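Local coordinates for capsid protein (Macrobrachium rosenbergii nodavirus, PDB 5YKU) that builds the nodavirus coat, this P-domain forming the capsid's protrusions, which probably pair into dimeric spikes on the particle surface, at residues P3-S7 against I121-N125; L36-F42 against F88-G94; E54-K58 against V101-A107; S73-T77 against P112-R116. All coordinates share one frame; numbering follows the deposited sequence.

Contact 1 (P3-S7 against I121-N125); sequences PVEVS and IVGNN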
loop_
_atom_site.group_PDB
_atom_site.type_symbol
_atom_site.label_atom_id
_atom_site.label_comp_id
_atom_site.label_asym_id
_atom_site.label_seq_id
_atom_site.Cartn_x
_atom_site.Cartn_y
_atom_site.Cartn_z
ATOM N N PRO A 3 27.481 0.110 -3.463
ATOM C CA PRO A 3 26.745 -0.402 -2.241
ATOM C C PRO A 3 27.041 0.412 -1.044
ATOM O O PRO A 3 28.144 0.855 -0.801
ATOM C CB PRO A 3 27.346 -1.772 -1.914
ATOM C CG PRO A 3 28.583 -1.843 -2.789
ATOM C CD PRO A 3 28.382 -0.930 -3.978
ATOM N N VAL A 4 26.020 0.564 -0.237
ATOM C CA VAL A 4 26.097 1.401 0.938
ATOM C C VAL A 4 26.494 0.584 2.162
ATOM O O VAL A 4 25.943 -0.424 2.465
ATOM C CB VAL A 4 24.705 2.031 1.116
ATOM C CG1 VAL A 4 24.554 2.764 2.395
ATOM C CG2 VAL A 4 24.425 2.941 -0.064
ATOM N N GLU A 5 27.524 1.059 2.881
ATOM C CA GLU A 5 28.006 0.426 4.057
ATOM C C GLU A 5 26.993 0.495 5.138
ATOM O O GLU A 5 26.240 1.483 5.234
ATOM C CB GLU A 5 29.277 1.223 4.544
ATOM C CG GLU A 5 30.522 0.890 3.686
ATOM C CD GLU A 5 31.124 -0.523 3.969
ATOM O OE1 GLU A 5 30.817 -1.126 5.038
ATOM O OE2 GLU A 5 31.950 -1.012 3.166
ATOM N N VAL A 6 26.981 -0.507 6.028
ATOM C CA VAL A 6 25.950 -0.550 7.022
ATOM C C VAL A 6 25.976 0.585 7.978
ATOM O O VAL A 6 24.893 0.998 8.493
ATOM C CB VAL A 6 25.862 -1.842 7.862
ATOM C CG1 VAL A 6 24.731 -1.704 8.848
ATOM C CG2 VAL A 6 25.549 -3.054 7.053
ATOM N N SER A 7 27.156 1.139 8.331
ATOM C CA SER A 7 27.189 2.271 9.212
ATOM C C SER A 7 26.486 3.515 8.572
ATOM O O SER A 7 26.233 4.479 9.281
ATOM C CB SER A 7 28.685 2.541 9.515
ATOM O OG SER A 7 29.234 2.980 8.251
ATOM N N ILE A 121 18.020 2.008 2.810
ATOM C CA ILE A 121 19.093 2.222 1.840
ATOM C C ILE A 121 20.411 1.707 2.463
ATOM O O ILE A 121 20.958 2.414 3.318
ATOM C CB ILE A 121 19.136 3.660 1.394
ATOM C CG1 ILE A 121 17.786 3.982 0.701
ATOM C CG2 ILE A 121 20.288 3.805 0.362
ATOM C CD1 ILE A 121 17.657 5.407 0.243
ATOM N N VAL A 122 20.752 0.515 2.135
ATOM C CA VAL A 122 21.901 -0.181 2.761
ATOM C C VAL A 122 22.253 -1.316 1.881
ATOM O O VAL A 122 21.397 -1.866 1.168
ATOM C CB VAL A 122 21.506 -0.624 4.183
ATOM C CG1 VAL A 122 20.437 -1.727 4.152
ATOM C CG2 VAL A 122 22.778 -1.087 4.954
ATOM N N GLY A 123 23.541 -1.645 1.784
ATOM C CA GLY A 123 23.951 -2.637 0.819
ATOM C C GLY A 123 23.557 -2.278 -0.607
ATOM O O GLY A 123 23.717 -1.166 -1.029
ATOM N N ASN A 124 22.972 -3.215 -1.285
ATOM C CA ASN A 124 22.340 -2.979 -2.555
ATOM C C ASN A 124 20.803 -2.838 -2.529
ATOM O O ASN A 124 20.146 -2.783 -3.555
ATOM C CB ASN A 124 22.722 -4.099 -3.504
ATOM C CG ASN A 124 24.205 -4.064 -3.819
ATOM O OD1 ASN A 124 24.751 -3.031 -4.191
ATOM N ND2 ASN A 124 24.799 -5.166 -3.618
ATOM N N ASN A 125 20.267 -2.717 -1.335
ATOM C CA ASN A 125 18.792 -2.559 -1.195
ATOM C C ASN A 125 18.277 -1.224 -1.580
ATOM O O ASN A 125 19.051 -0.236 -1.374
ATOM C CB ASN A 125 18.385 -2.746 0.276
ATOM C CG ASN A 125 16.906 -3.167 0.326
ATOM O OD1 ASN A 125 16.565 -4.213 -0.173
ATOM N ND2 ASN A 125 16.082 -2.329 0.905
#
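The flat groups that meet here are mostly peptides, and Val4 and Gly123 use them in two different ways. The Gly123 N-H lies in the plane of the Val4 carbonyl and points at a lone pair of Val4 O, 2.8 Å from Gly123 N. In the return bond Val4 N donates to Gly123 O at 3.0 Å, and here the donor sits 28° out of the carbonyl plane. Pro3 comes up to the same oxygen, its CA 3.3 Å from Gly123 O. The amide of Asn124 turns its oxygen to the proline ring, OD1 lying 3.7 Å from Pro3 CB.

This pair of bonds is a single antiparallel bridge, laid down just where the last strand, 114-121, has given way to a type II' turn from Val122 to Asn125. The turn is closed by Asn125 N on Val122 O, with Gly123 at its first corner, where its positive phi of 57° belongs.

Aliphatic side chains pack around the bridge. Val4 has CG1 anti to its backbone N (chi1 171°), which brings that methyl to 3.7 Å from Ile121 O, while CG2 looks to Ile121 CG2. Val6 and Val122 meet through one branch each, CG2 to CG2 at 4.0 Å, and the Val122 methyl also rests on Val6 CA. Further along, Val122 touches Leu9 and Ile121 pairs through its backbone with Thr10, at the start of strand 10-18.

Contact 2 (L36-F42 against F88-G94); sequences LKPNSKF and FQANSIG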
loop_
_atom_site.group_PDB
_atom_site.type_symbol
_atom_site.label_atom_id
_atom_site.label_comp_id
_atom_site.label_asym_id
_atom_site.label_seq_id
_atom_site.Cartn_x
_atom_site.Cartn_y
_atom_site.Cartn_z
ATOM N N LEU A 36 10.043 0.442 -8.503
ATOM C CA LEU A 36 10.807 0.124 -7.277
ATOM C C LEU A 36 12.118 -0.481 -7.689
ATOM O O LEU A 36 12.244 -1.030 -8.791
ATOM C CB LEU A 36 10.039 -0.878 -6.438
ATOM C CG LEU A 36 8.683 -0.437 -5.992
ATOM C CD1 LEU A 36 7.959 -1.636 -5.335
ATOM C CD2 LEU A 36 8.751 0.725 -5.063
ATOM N N LYS A 37 13.134 -0.404 -6.843
ATOM C CA LYS A 37 14.400 -1.027 -7.180
ATOM C C LYS A 37 14.177 -2.514 -7.311
ATOM O O LYS A 37 13.741 -3.175 -6.352
ATOM C CB LYS A 37 15.506 -0.712 -6.172
ATOM C CG LYS A 37 16.837 -1.154 -6.561
ATOM C CD LYS A 37 17.922 -0.626 -5.611
ATOM C CE LYS A 37 19.280 -0.963 -6.166
ATOM N NZ LYS A 37 19.597 -2.362 -6.300
ATOM N N PRO A 38 14.565 -3.162 -8.431
ATOM C CA PRO A 38 14.297 -4.552 -8.518
ATOM C C PRO A 38 14.950 -5.372 -7.414
ATOM O O PRO A 38 16.107 -5.140 -7.027
ATOM C CB PRO A 38 14.835 -4.939 -9.883
ATOM C CG PRO A 38 14.699 -3.657 -10.683
ATOM C CD PRO A 38 15.004 -2.559 -9.730
ATOM N N ASN A 39 14.168 -6.301 -6.916
ATOM C CA ASN A 39 14.614 -7.236 -5.846
ATOM C C ASN A 39 14.840 -6.594 -4.467
ATOM O O ASN A 39 15.225 -7.309 -3.554
ATOM C CB ASN A 39 15.852 -8.070 -6.264
ATOM C CG ASN A 39 15.660 -8.637 -7.659
ATOM O OD1 ASN A 39 14.727 -9.315 -7.950
ATOM N ND2 ASN A 39 16.576 -8.241 -8.531
ATOM N N SER A 40 14.558 -5.309 -4.302
ATOM C CA SER A 40 14.753 -4.697 -2.983
ATOM C C SER A 40 13.603 -5.098 -2.066
ATOM O O SER A 40 12.510 -5.441 -2.498
ATOM C CB SER A 40 14.853 -3.198 -3.108
ATOM O OG SER A 40 16.171 -2.840 -3.533
ATOM N N LYS A 41 13.884 -5.005 -0.786
ATOM C CA LYS A 41 12.949 -5.344 0.318
ATOM C C LYS A 41 12.438 -4.033 0.886
ATOM O O LYS A 41 13.154 -3.082 1.152
ATOM C CB LYS A 41 13.677 -6.101 1.393
ATOM C CG LYS A 41 14.231 -7.384 0.857
ATOM C CD LYS A 41 15.358 -7.873 1.782
ATOM C CE LYS A 41 15.864 -9.324 1.526
ATOM N NZ LYS A 41 17.093 -9.582 2.410
ATOM N N PHE A 42 11.132 -4.008 1.115
ATOM C CA PHE A 42 10.366 -2.825 1.510
ATOM C C PHE A 42 9.408 -3.158 2.592
ATOM O O PHE A 42 8.978 -4.343 2.814
ATOM C CB PHE A 42 9.556 -2.334 0.333
ATOM C CG PHE A 42 10.388 -1.920 -0.839
ATOM C CD1 PHE A 42 10.879 -0.605 -0.891
ATOM C CD2 PHE A 42 10.690 -2.786 -1.890
ATOM C CE1 PHE A 42 11.634 -0.176 -2.008
ATOM C CE2 PHE A 42 11.452 -2.388 -2.957
ATOM C CZ PHE A 42 11.942 -1.064 -3.051
ATOM N N PHE A 88 7.426 -6.873 1.843
ATOM C CA PHE A 88 7.507 -7.495 0.541
ATOM C C PHE A 88 8.816 -7.170 -0.129
ATOM O O PHE A 88 9.485 -6.193 0.180
ATOM C CB PHE A 88 6.328 -7.085 -0.364
ATOM C CG PHE A 88 6.404 -5.674 -0.842
ATOM C CD1 PHE A 88 5.995 -4.628 -0.052
ATOM C CD2 PHE A 88 6.910 -5.407 -2.077
ATOM C CE1 PHE A 88 6.123 -3.288 -0.516
ATOM C CE2 PHE A 88 7.046 -4.075 -2.515
ATOM C CZ PHE A 88 6.659 -3.029 -1.725
ATOM N N GLN A 89 9.137 -7.947 -1.148
ATOM C CA GLN A 89 10.291 -7.749 -1.988
ATOM C C GLN A 89 9.771 -7.442 -3.381
ATOM O O GLN A 89 8.873 -8.127 -3.882
ATOM C CB GLN A 89 11.156 -9.002 -2.012
ATOM C CG GLN A 89 12.456 -8.916 -2.793
ATOM C CD GLN A 89 13.253 -10.178 -2.527
ATOM O OE1 GLN A 89 13.200 -10.744 -1.450
ATOM N NE2 GLN A 89 13.712 -10.721 -3.572
ATOM N N ALA A 90 10.272 -6.359 -3.990
ATOM C CA ALA A 90 9.944 -6.080 -5.406
ATOM C C ALA A 90 10.476 -7.257 -6.248
ATOM O O ALA A 90 11.514 -7.843 -5.964
ATOM C CB ALA A 90 10.524 -4.772 -5.896
ATOM N N ASN A 91 9.757 -7.502 -7.352
ATOM C CA ASN A 91 10.178 -8.564 -8.297
ATOM C C ASN A 91 11.345 -8.061 -9.126
ATOM O O ASN A 91 11.881 -6.974 -8.947
ATOM C CB ASN A 91 8.959 -9.064 -9.044
ATOM C CG ASN A 91 8.471 -8.098 -10.067
ATOM O OD1 ASN A 91 9.102 -7.083 -10.380
ATOM N ND2 ASN A 91 7.285 -8.420 -10.593
ATOM N N SER A 92 11.705 -8.967 -10.097
ATOM C CA SER A 92 12.894 -8.720 -10.895
ATOM C C SER A 92 12.762 -7.535 -11.880
ATOM O O SER A 92 13.745 -7.087 -12.414
ATOM C CB SER A 92 13.222 -9.943 -11.767
ATOM O OG SER A 92 12.187 -10.240 -12.652
ATOM N N ILE A 93 11.536 -7.025 -12.053
ATOM C CA ILE A 93 11.231 -5.911 -12.934
ATOM C C ILE A 93 10.807 -4.685 -12.096
ATOM O O ILE A 93 10.316 -3.702 -12.626
ATOM C CB ILE A 93 10.238 -6.244 -14.034
ATOM C CG1 ILE A 93 8.884 -6.689 -13.556
ATOM C CG2 ILE A 93 10.877 -7.293 -14.950
ATOM C CD1 ILE A 93 7.812 -6.553 -14.654
ATOM N N GLY A 94 11.029 -4.681 -10.780
ATOM C CA GLY A 94 10.743 -3.517 -9.983
ATOM C C GLY A 94 9.311 -3.294 -9.632
ATOM O O GLY A 94 8.966 -2.148 -9.384
HETATM O O HOH W 1 12.766 -10.270 -6.329
HETATM O O HOH W 2 16.298 -8.095 -11.666
#
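The methyl of Ala90 is the knob of this contact: it pushes into a hollow walled by Leu36 CB, the Lys37 carbonyl oxygen (3.6 Å from Ala90 CB) and the ring atom CE2 of Phe42. Beside it Phe42 sets its CB over one face of the Phe88 ring, 4.0 Å from the ring centre, and the two rings, nearly parallel, are slid so far apart that they barely overlap. Leu36 reaches the same ring at its edge, CD1 3.8 Å from Phe88 CE2.

Farther out, the Pro38 ring fits against the type I turn from Asn91 to Gly94, with CB 3.5 Å from Ser92 O and CG close to Gly94 N. Asn91 O holds that corner, taking Asn39 N and Gly94 N on opposite faces of its plane. On the outer side one water ties Asn39 OD1, Gln89 NE2 and Ala90 O together.

The backbones pair antiparallel, Phe42 N bonding Phe88 O at 2.9 Å, where strands 41-47 and 81-89 lie side by side in the sheet. Strand 114-121 flanks this end, its Ile117 touching Leu36 and Phe42, while Phe98 of strand 96-104 meets the Phe88 ring edge-to-face.

Contact 3 (E54-K58 against V101-A107); sequences EVLQK and VTDYQGA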
loop_
_atom_site.group_PDB
_atom_site.type_symbol
_atom_site.label_atom_id
_atom_site.label_comp_id
_atom_site.label_asym_id
_atom_site.label_seq_id
_atom_site.Cartn_x
_atom_site.Cartn_y
_atom_site.Cartn_z
ATOM N N GLU A 54 -17.931 9.458 4.955
ATOM C CA GLU A 54 -19.047 9.197 5.847
ATOM C C GLU A 54 -19.932 8.050 5.346
ATOM O O GLU A 54 -21.054 7.900 5.899
ATOM C CB GLU A 54 -19.846 10.448 6.214
ATOM C CG GLU A 54 -18.923 11.552 6.814
ATOM C CD GLU A 54 -18.034 11.244 8.062
ATOM O OE1 GLU A 54 -18.092 10.196 8.798
ATOM O OE2 GLU A 54 -17.062 12.086 8.351
ATOM N N VAL A 55 -19.536 7.292 4.366
ATOM C CA VAL A 55 -20.318 6.218 3.767
ATOM C C VAL A 55 -19.546 4.931 3.772
ATOM O O VAL A 55 -19.687 4.062 2.894
ATOM C CB VAL A 55 -20.982 6.598 2.447
ATOM C CG1 VAL A 55 -22.023 7.696 2.659
ATOM C CG2 VAL A 55 -20.003 6.990 1.408
ATOM N N LEU A 56 -18.746 4.744 4.839
ATOM C CA LEU A 56 -18.296 3.440 5.213
ATOM C C LEU A 56 -17.498 2.739 4.128
ATOM O O LEU A 56 -17.862 1.710 3.550
ATOM C CB LEU A 56 -19.396 2.490 5.697
ATOM C CG LEU A 56 -20.107 2.907 6.993
ATOM C CD1 LEU A 56 -21.105 4.034 6.835
ATOM C CD2 LEU A 56 -20.870 1.639 7.574
ATOM N N GLN A 57 -16.387 3.336 3.699
ATOM C CA GLN A 57 -15.564 2.865 2.608
ATOM C C GLN A 57 -14.462 1.993 3.177
ATOM O O GLN A 57 -13.440 2.473 3.716
ATOM C CB GLN A 57 -15.089 4.067 1.755
ATOM C CG GLN A 57 -16.257 4.758 1.115
ATOM C CD GLN A 57 -15.956 5.912 0.216
ATOM O OE1 GLN A 57 -14.876 6.558 0.346
ATOM N NE2 GLN A 57 -16.837 6.212 -0.658
ATOM N N LYS A 58 -14.625 0.683 3.139
ATOM C CA LYS A 58 -13.689 -0.282 3.669
ATOM C C LYS A 58 -12.787 -0.833 2.576
ATOM O O LYS A 58 -13.280 -1.231 1.493
ATOM C CB LYS A 58 -14.452 -1.486 4.259
ATOM C CG LYS A 58 -13.541 -2.473 4.996
ATOM C CD LYS A 58 -14.334 -3.710 5.522
ATOM C CE LYS A 58 -13.449 -4.650 6.225
ATOM N NZ LYS A 58 -14.376 -5.770 6.690
ATOM N N VAL A 101 -9.497 -5.608 -1.738
ATOM C CA VAL A 101 -10.877 -6.018 -1.520
ATOM C C VAL A 101 -11.612 -4.839 -0.917
ATOM O O VAL A 101 -11.201 -4.358 0.185
ATOM C CB VAL A 101 -10.967 -7.248 -0.657
ATOM C CG1 VAL A 101 -12.457 -7.611 -0.399
ATOM C CG2 VAL A 101 -10.176 -8.442 -1.183
ATOM N N THR A 102 -12.559 -4.315 -1.637
ATOM C CA THR A 102 -13.285 -3.106 -1.222
ATOM C C THR A 102 -14.712 -3.409 -0.970
ATOM O O THR A 102 -15.342 -4.144 -1.682
ATOM C CB THR A 102 -13.086 -1.938 -2.142
ATOM O OG1 THR A 102 -13.475 -2.338 -3.471
ATOM C CG2 THR A 102 -11.619 -1.489 -2.207
ATOM N N ASP A 103 -15.279 -2.799 0.045
ATOM C CA ASP A 103 -16.673 -2.904 0.445
ATOM C C ASP A 103 -17.077 -1.490 0.919
ATOM O O ASP A 103 -16.739 -1.051 2.020
ATOM C CB ASP A 103 -16.842 -3.955 1.568
ATOM C CG ASP A 103 -18.233 -4.023 2.055
ATOM O OD1 ASP A 103 -19.107 -3.239 1.714
ATOM O OD2 ASP A 103 -18.383 -4.863 3.001
ATOM N N TYR A 104 -17.667 -0.726 0.038
ATOM C CA TYR A 104 -18.024 0.655 0.236
ATOM C C TYR A 104 -19.537 0.750 0.326
ATOM O O TYR A 104 -20.210 0.271 -0.609
ATOM C CB TYR A 104 -17.490 1.542 -0.890
ATOM C CG TYR A 104 -16.010 1.838 -0.995
ATOM C CD1 TYR A 104 -15.046 1.036 -0.368
ATOM C CD2 TYR A 104 -15.546 2.919 -1.750
ATOM C CE1 TYR A 104 -13.680 1.292 -0.507
ATOM C CE2 TYR A 104 -14.222 3.182 -1.871
ATOM C CZ TYR A 104 -13.272 2.339 -1.287
ATOM O OH TYR A 104 -11.906 2.569 -1.388
ATOM N N GLN A 105 -20.107 1.363 1.318
ATOM C CA GLN A 105 -21.592 1.503 1.372
ATOM C C GLN A 105 -22.064 2.396 0.291
ATOM O O GLN A 105 -23.076 2.140 -0.360
ATOM C CB GLN A 105 -22.016 1.996 2.702
ATOM C CG GLN A 105 -23.552 2.188 2.810
ATOM C CD GLN A 105 -23.912 2.801 4.105
ATOM O OE1 GLN A 105 -24.264 4.030 4.100
ATOM N NE2 GLN A 105 -23.790 2.128 5.090
ATOM N N GLY A 106 -21.344 3.482 0.018
ATOM C CA GLY A 106 -21.517 4.401 -1.093
ATOM C C GLY A 106 -20.255 4.686 -1.824
ATOM O O GLY A 106 -19.175 4.531 -1.195
ATOM N N ALA A 107 -20.238 4.940 -3.162
ATOM C CA ALA A 107 -18.932 5.042 -3.943
ATOM C C ALA A 107 -19.117 6.036 -5.137
ATOM O O ALA A 107 -18.626 5.665 -6.313
ATOM C CB ALA A 107 -18.359 3.785 -4.395
HETATM O O HOH W 3 -16.409 -6.315 4.561
#
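Gln57 lies over the ring of Tyr104, the main side-chain overlap here. Its CB stands 3.5 Å above the plane, almost exactly over the ring centre, in a CH-pi contact; CG then passes above the CD2 side, 3.5 Å from Tyr104 CD2. With CG anti to the carbonyl carbon (chi1 -64°) and an extended chain beyond, the amide carries on over the CD2 edge of the ring, the two planes 26° apart, and sends NE2 to Gly106 O at 2.9 Å. That bond is nearly straight, and its acceptor lies close to the amide plane of Gln57. The tyrosine ring has a polar neighbour at its edge as well, Lys58 O being 3.2 Å from Tyr104 CE1.

On the sheet's other face Lys58 and Asp103 run side by side. Lys58 is fully extended, and its NZ stops 5.5 Å from Asp103 OD2, a water bridging the two. Beyond the strand ends Leu56 crosses the Gln105 side chain, CD1 to NE2 at 3.7 Å, and Val55 CG2 packs on Gly106.

The backbones join strands 57-63 and 96-104, neighbours in the sheet with the order of a jelly roll. Lys58 and Asp103 exchange two hydrogen bonds; past them Gln105 N bonds Leu56 O at 3.2 Å, and the bonds from Gln105 N and Gly106 N to Val55 O are weak.

Chemically, the Gln57 amide is held at both ends, since OE1 accepts from Arg50. Asp103 is shared between a direct salt bridge from OD1 to Lys26 and the watered approach to Lys58, which would probably keep its carboxylate ionised.

Contact 4 (S73-T77 against P112-R116); sequences SYFDT and PYQYR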
loop_
_atom_site.group_PDB
_atom_site.type_symbol
_atom_site.label_atom_id
_atom_site.label_comp_id
_atom_site.label_asym_id
_atom_site.label_seq_id
_atom_site.Cartn_x
_atom_site.Cartn_y
_atom_site.Cartn_z
ATOM N N SER A 73 -5.422 -2.229 6.318
ATOM C CA SER A 73 -6.823 -1.938 6.452
ATOM C C SER A 73 -7.087 -0.482 6.426
ATOM O O SER A 73 -6.458 0.303 7.205
ATOM C CB SER A 73 -7.370 -2.477 7.744
ATOM O OG SER A 73 -7.455 -3.892 7.737
ATOM N N TYR A 74 -8.085 -0.011 5.647
ATOM C CA TYR A 74 -8.605 1.333 5.649
ATOM C C TYR A 74 -10.069 1.323 5.985
ATOM O O TYR A 74 -10.830 0.500 5.460
ATOM C CB TYR A 74 -8.446 2.001 4.313
ATOM C CG TYR A 74 -7.021 2.106 3.809
ATOM C CD1 TYR A 74 -6.217 3.219 4.103
ATOM C CD2 TYR A 74 -6.521 1.130 2.989
ATOM C CE1 TYR A 74 -4.925 3.301 3.624
ATOM C CE2 TYR A 74 -5.231 1.229 2.474
ATOM C CZ TYR A 74 -4.445 2.308 2.786
ATOM O OH TYR A 74 -3.150 2.393 2.302
ATOM N N PHE A 75 -10.524 2.298 6.752
ATOM C CA PHE A 75 -11.975 2.556 6.975
ATOM C C PHE A 75 -12.109 3.946 7.397
ATOM O O PHE A 75 -11.348 4.416 8.254
ATOM C CB PHE A 75 -12.555 1.607 8.026
ATOM C CG PHE A 75 -14.051 1.559 8.020
ATOM C CD1 PHE A 75 -14.697 1.020 6.922
ATOM C CD2 PHE A 75 -14.812 2.052 8.993
ATOM C CE1 PHE A 75 -16.075 0.859 6.882
ATOM C CE2 PHE A 75 -16.226 1.962 8.942
ATOM C CZ PHE A 75 -16.841 1.312 7.938
ATOM N N ASP A 76 -13.071 4.697 6.859
ATOM C CA ASP A 76 -13.143 6.143 7.063
ATOM C C ASP A 76 -14.242 6.633 7.934
ATOM O O ASP A 76 -14.330 7.836 8.089
ATOM C CB ASP A 76 -13.141 6.814 5.689
ATOM C CG ASP A 76 -14.380 6.548 4.852
ATOM O OD1 ASP A 76 -15.210 5.681 5.259
ATOM O OD2 ASP A 76 -14.517 7.281 3.797
ATOM N N THR A 77 -15.098 5.803 8.467
ATOM C CA THR A 77 -16.339 6.292 9.093
ATOM C C THR A 77 -16.463 5.779 10.479
ATOM O O THR A 77 -16.623 4.559 10.720
ATOM C CB THR A 77 -17.574 5.876 8.266
ATOM O OG1 THR A 77 -17.426 6.344 6.904
ATOM C CG2 THR A 77 -18.821 6.414 8.848
ATOM N N PRO A 112 -9.154 8.200 -3.242
ATOM C CA PRO A 112 -8.230 7.085 -3.048
ATOM C C PRO A 112 -7.775 6.968 -1.603
ATOM O O PRO A 112 -7.635 7.953 -0.881
ATOM C CB PRO A 112 -7.056 7.390 -3.932
ATOM C CG PRO A 112 -7.605 8.371 -4.991
ATOM C CD PRO A 112 -8.672 9.132 -4.328
ATOM N N TYR A 113 -7.563 5.725 -1.192
ATOM C CA TYR A 113 -6.750 5.479 -0.007
ATOM C C TYR A 113 -5.309 5.541 -0.422
ATOM O O TYR A 113 -4.942 5.440 -1.627
ATOM C CB TYR A 113 -7.160 4.160 0.620
ATOM C CG TYR A 113 -8.500 4.272 1.351
ATOM C CD1 TYR A 113 -8.610 5.168 2.417
ATOM C CD2 TYR A 113 -9.577 3.504 1.035
ATOM C CE1 TYR A 113 -9.819 5.306 3.155
ATOM C CE2 TYR A 113 -10.798 3.619 1.741
ATOM C CZ TYR A 113 -10.888 4.535 2.774
ATOM O OH TYR A 113 -12.029 4.688 3.502
ATOM N N GLN A 114 -4.416 5.730 0.564
ATOM C CA GLN A 114 -3.039 6.254 0.361
ATOM C C GLN A 114 -2.038 5.401 1.062
ATOM O O GLN A 114 -2.271 4.881 2.151
ATOM C CB GLN A 114 -3.000 7.674 0.927
ATOM C CG GLN A 114 -3.982 8.644 0.200
ATOM C CD GLN A 114 -4.398 9.760 1.094
ATOM O OE1 GLN A 114 -4.937 9.564 2.208
ATOM N NE2 GLN A 114 -4.242 10.992 0.672
ATOM N N TYR A 115 -0.880 5.241 0.465
ATOM C CA TYR A 115 0.164 4.407 0.969
ATOM C C TYR A 115 1.515 5.079 0.927
ATOM O O TYR A 115 1.763 6.017 0.167
ATOM C CB TYR A 115 0.211 3.053 0.220
ATOM C CG TYR A 115 0.703 3.169 -1.196
ATOM C CD1 TYR A 115 2.040 3.328 -1.507
ATOM C CD2 TYR A 115 -0.207 3.055 -2.256
ATOM C CE1 TYR A 115 2.423 3.358 -2.876
ATOM C CE2 TYR A 115 0.147 3.188 -3.549
ATOM C CZ TYR A 115 1.480 3.309 -3.847
ATOM O OH TYR A 115 1.856 3.426 -5.202
ATOM N N ARG A 116 2.416 4.616 1.822
ATOM C CA ARG A 116 3.815 5.087 1.959
ATOM C C ARG A 116 4.717 3.884 1.903
ATOM O O ARG A 116 4.489 2.923 2.652
ATOM C CB ARG A 116 3.957 5.870 3.243
ATOM C CG ARG A 116 5.385 6.377 3.447
ATOM C CD ARG A 116 5.511 7.118 4.798
ATOM N NE ARG A 116 4.551 8.187 4.951
ATOM C CZ ARG A 116 4.567 9.346 4.342
ATOM N NH1 ARG A 116 5.568 9.722 3.593
ATOM N NH2 ARG A 116 3.564 10.190 4.615
#
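Tyr74 and Tyr113 lie face against face but run in opposite directions, so that each places its CB over the other's ring. Tyr74 CB is 3.5 Å from the centre of the Tyr113 ring, Tyr113 CB is 3.6 Å from the centre of the Tyr74 ring, and both sit within a few degrees of the ring normal. The planes differ by 16° and the centroids are 4.7 Å apart: two reciprocal CH-pi contacts more than a ring stack. This is the tight part, and it is buried. At its far end Tyr74 OH donates to Gln114 O at 2.6 Å, from well above the carbonyl plane, and takes a bond from Trp19 NE1, so the hydroxyl is held from two directions.

At the other end the side chains meet without a hydrogen bond: Tyr113 OH is 3.2 Å from Asp76 CB and bonds Gln57 O. The Asp76 carboxylate, 72° from the ring plane, turns to Arg50, Ser53 and Thr77. The looser side belongs to Phe75 and Gln114, both partly exposed, whose CA-CB bonds lead away; Gln114 OE1 accepts from Asp49 N.

No backbone-to-backbone bond links the segments; the tyrosines face each other across the interior between strand 69-75 and the start of strand 114-121, as opposing sheets do in a jelly-roll sandwich. Cys59 of strand 57-63 touches both tyrosines, Pro46 of strand 41-47 lies against Tyr74, and Tyr47 next to it pairs through its backbone with Gln114.

The four contacts form two touching pairs on opposite sides of the domain's centre. Contacts 1 and 2 have centres 15 Å apart and join where Asn124 O meets Lys37 NZ (2.8 Å) and Asn125 OD1 meets Lys41 N (2.9 Å), so the C-terminus is tied to the turn before strand 41-47 and to the strand's first residue. Contacts 3 and 4, 11 Å apart between centres, meet through Leu56 N and Thr77 OG1 (2.9 Å). Between the pairs, contacts 2 and 4 stay about 7 Å apart at their nearest atoms. Contact 1 encloses the rest along the chain. One zinc ion lies about 5 Å from the Ile93 side chain in contact 2, another about 10 Å from the Ala107 side chain in contact 3.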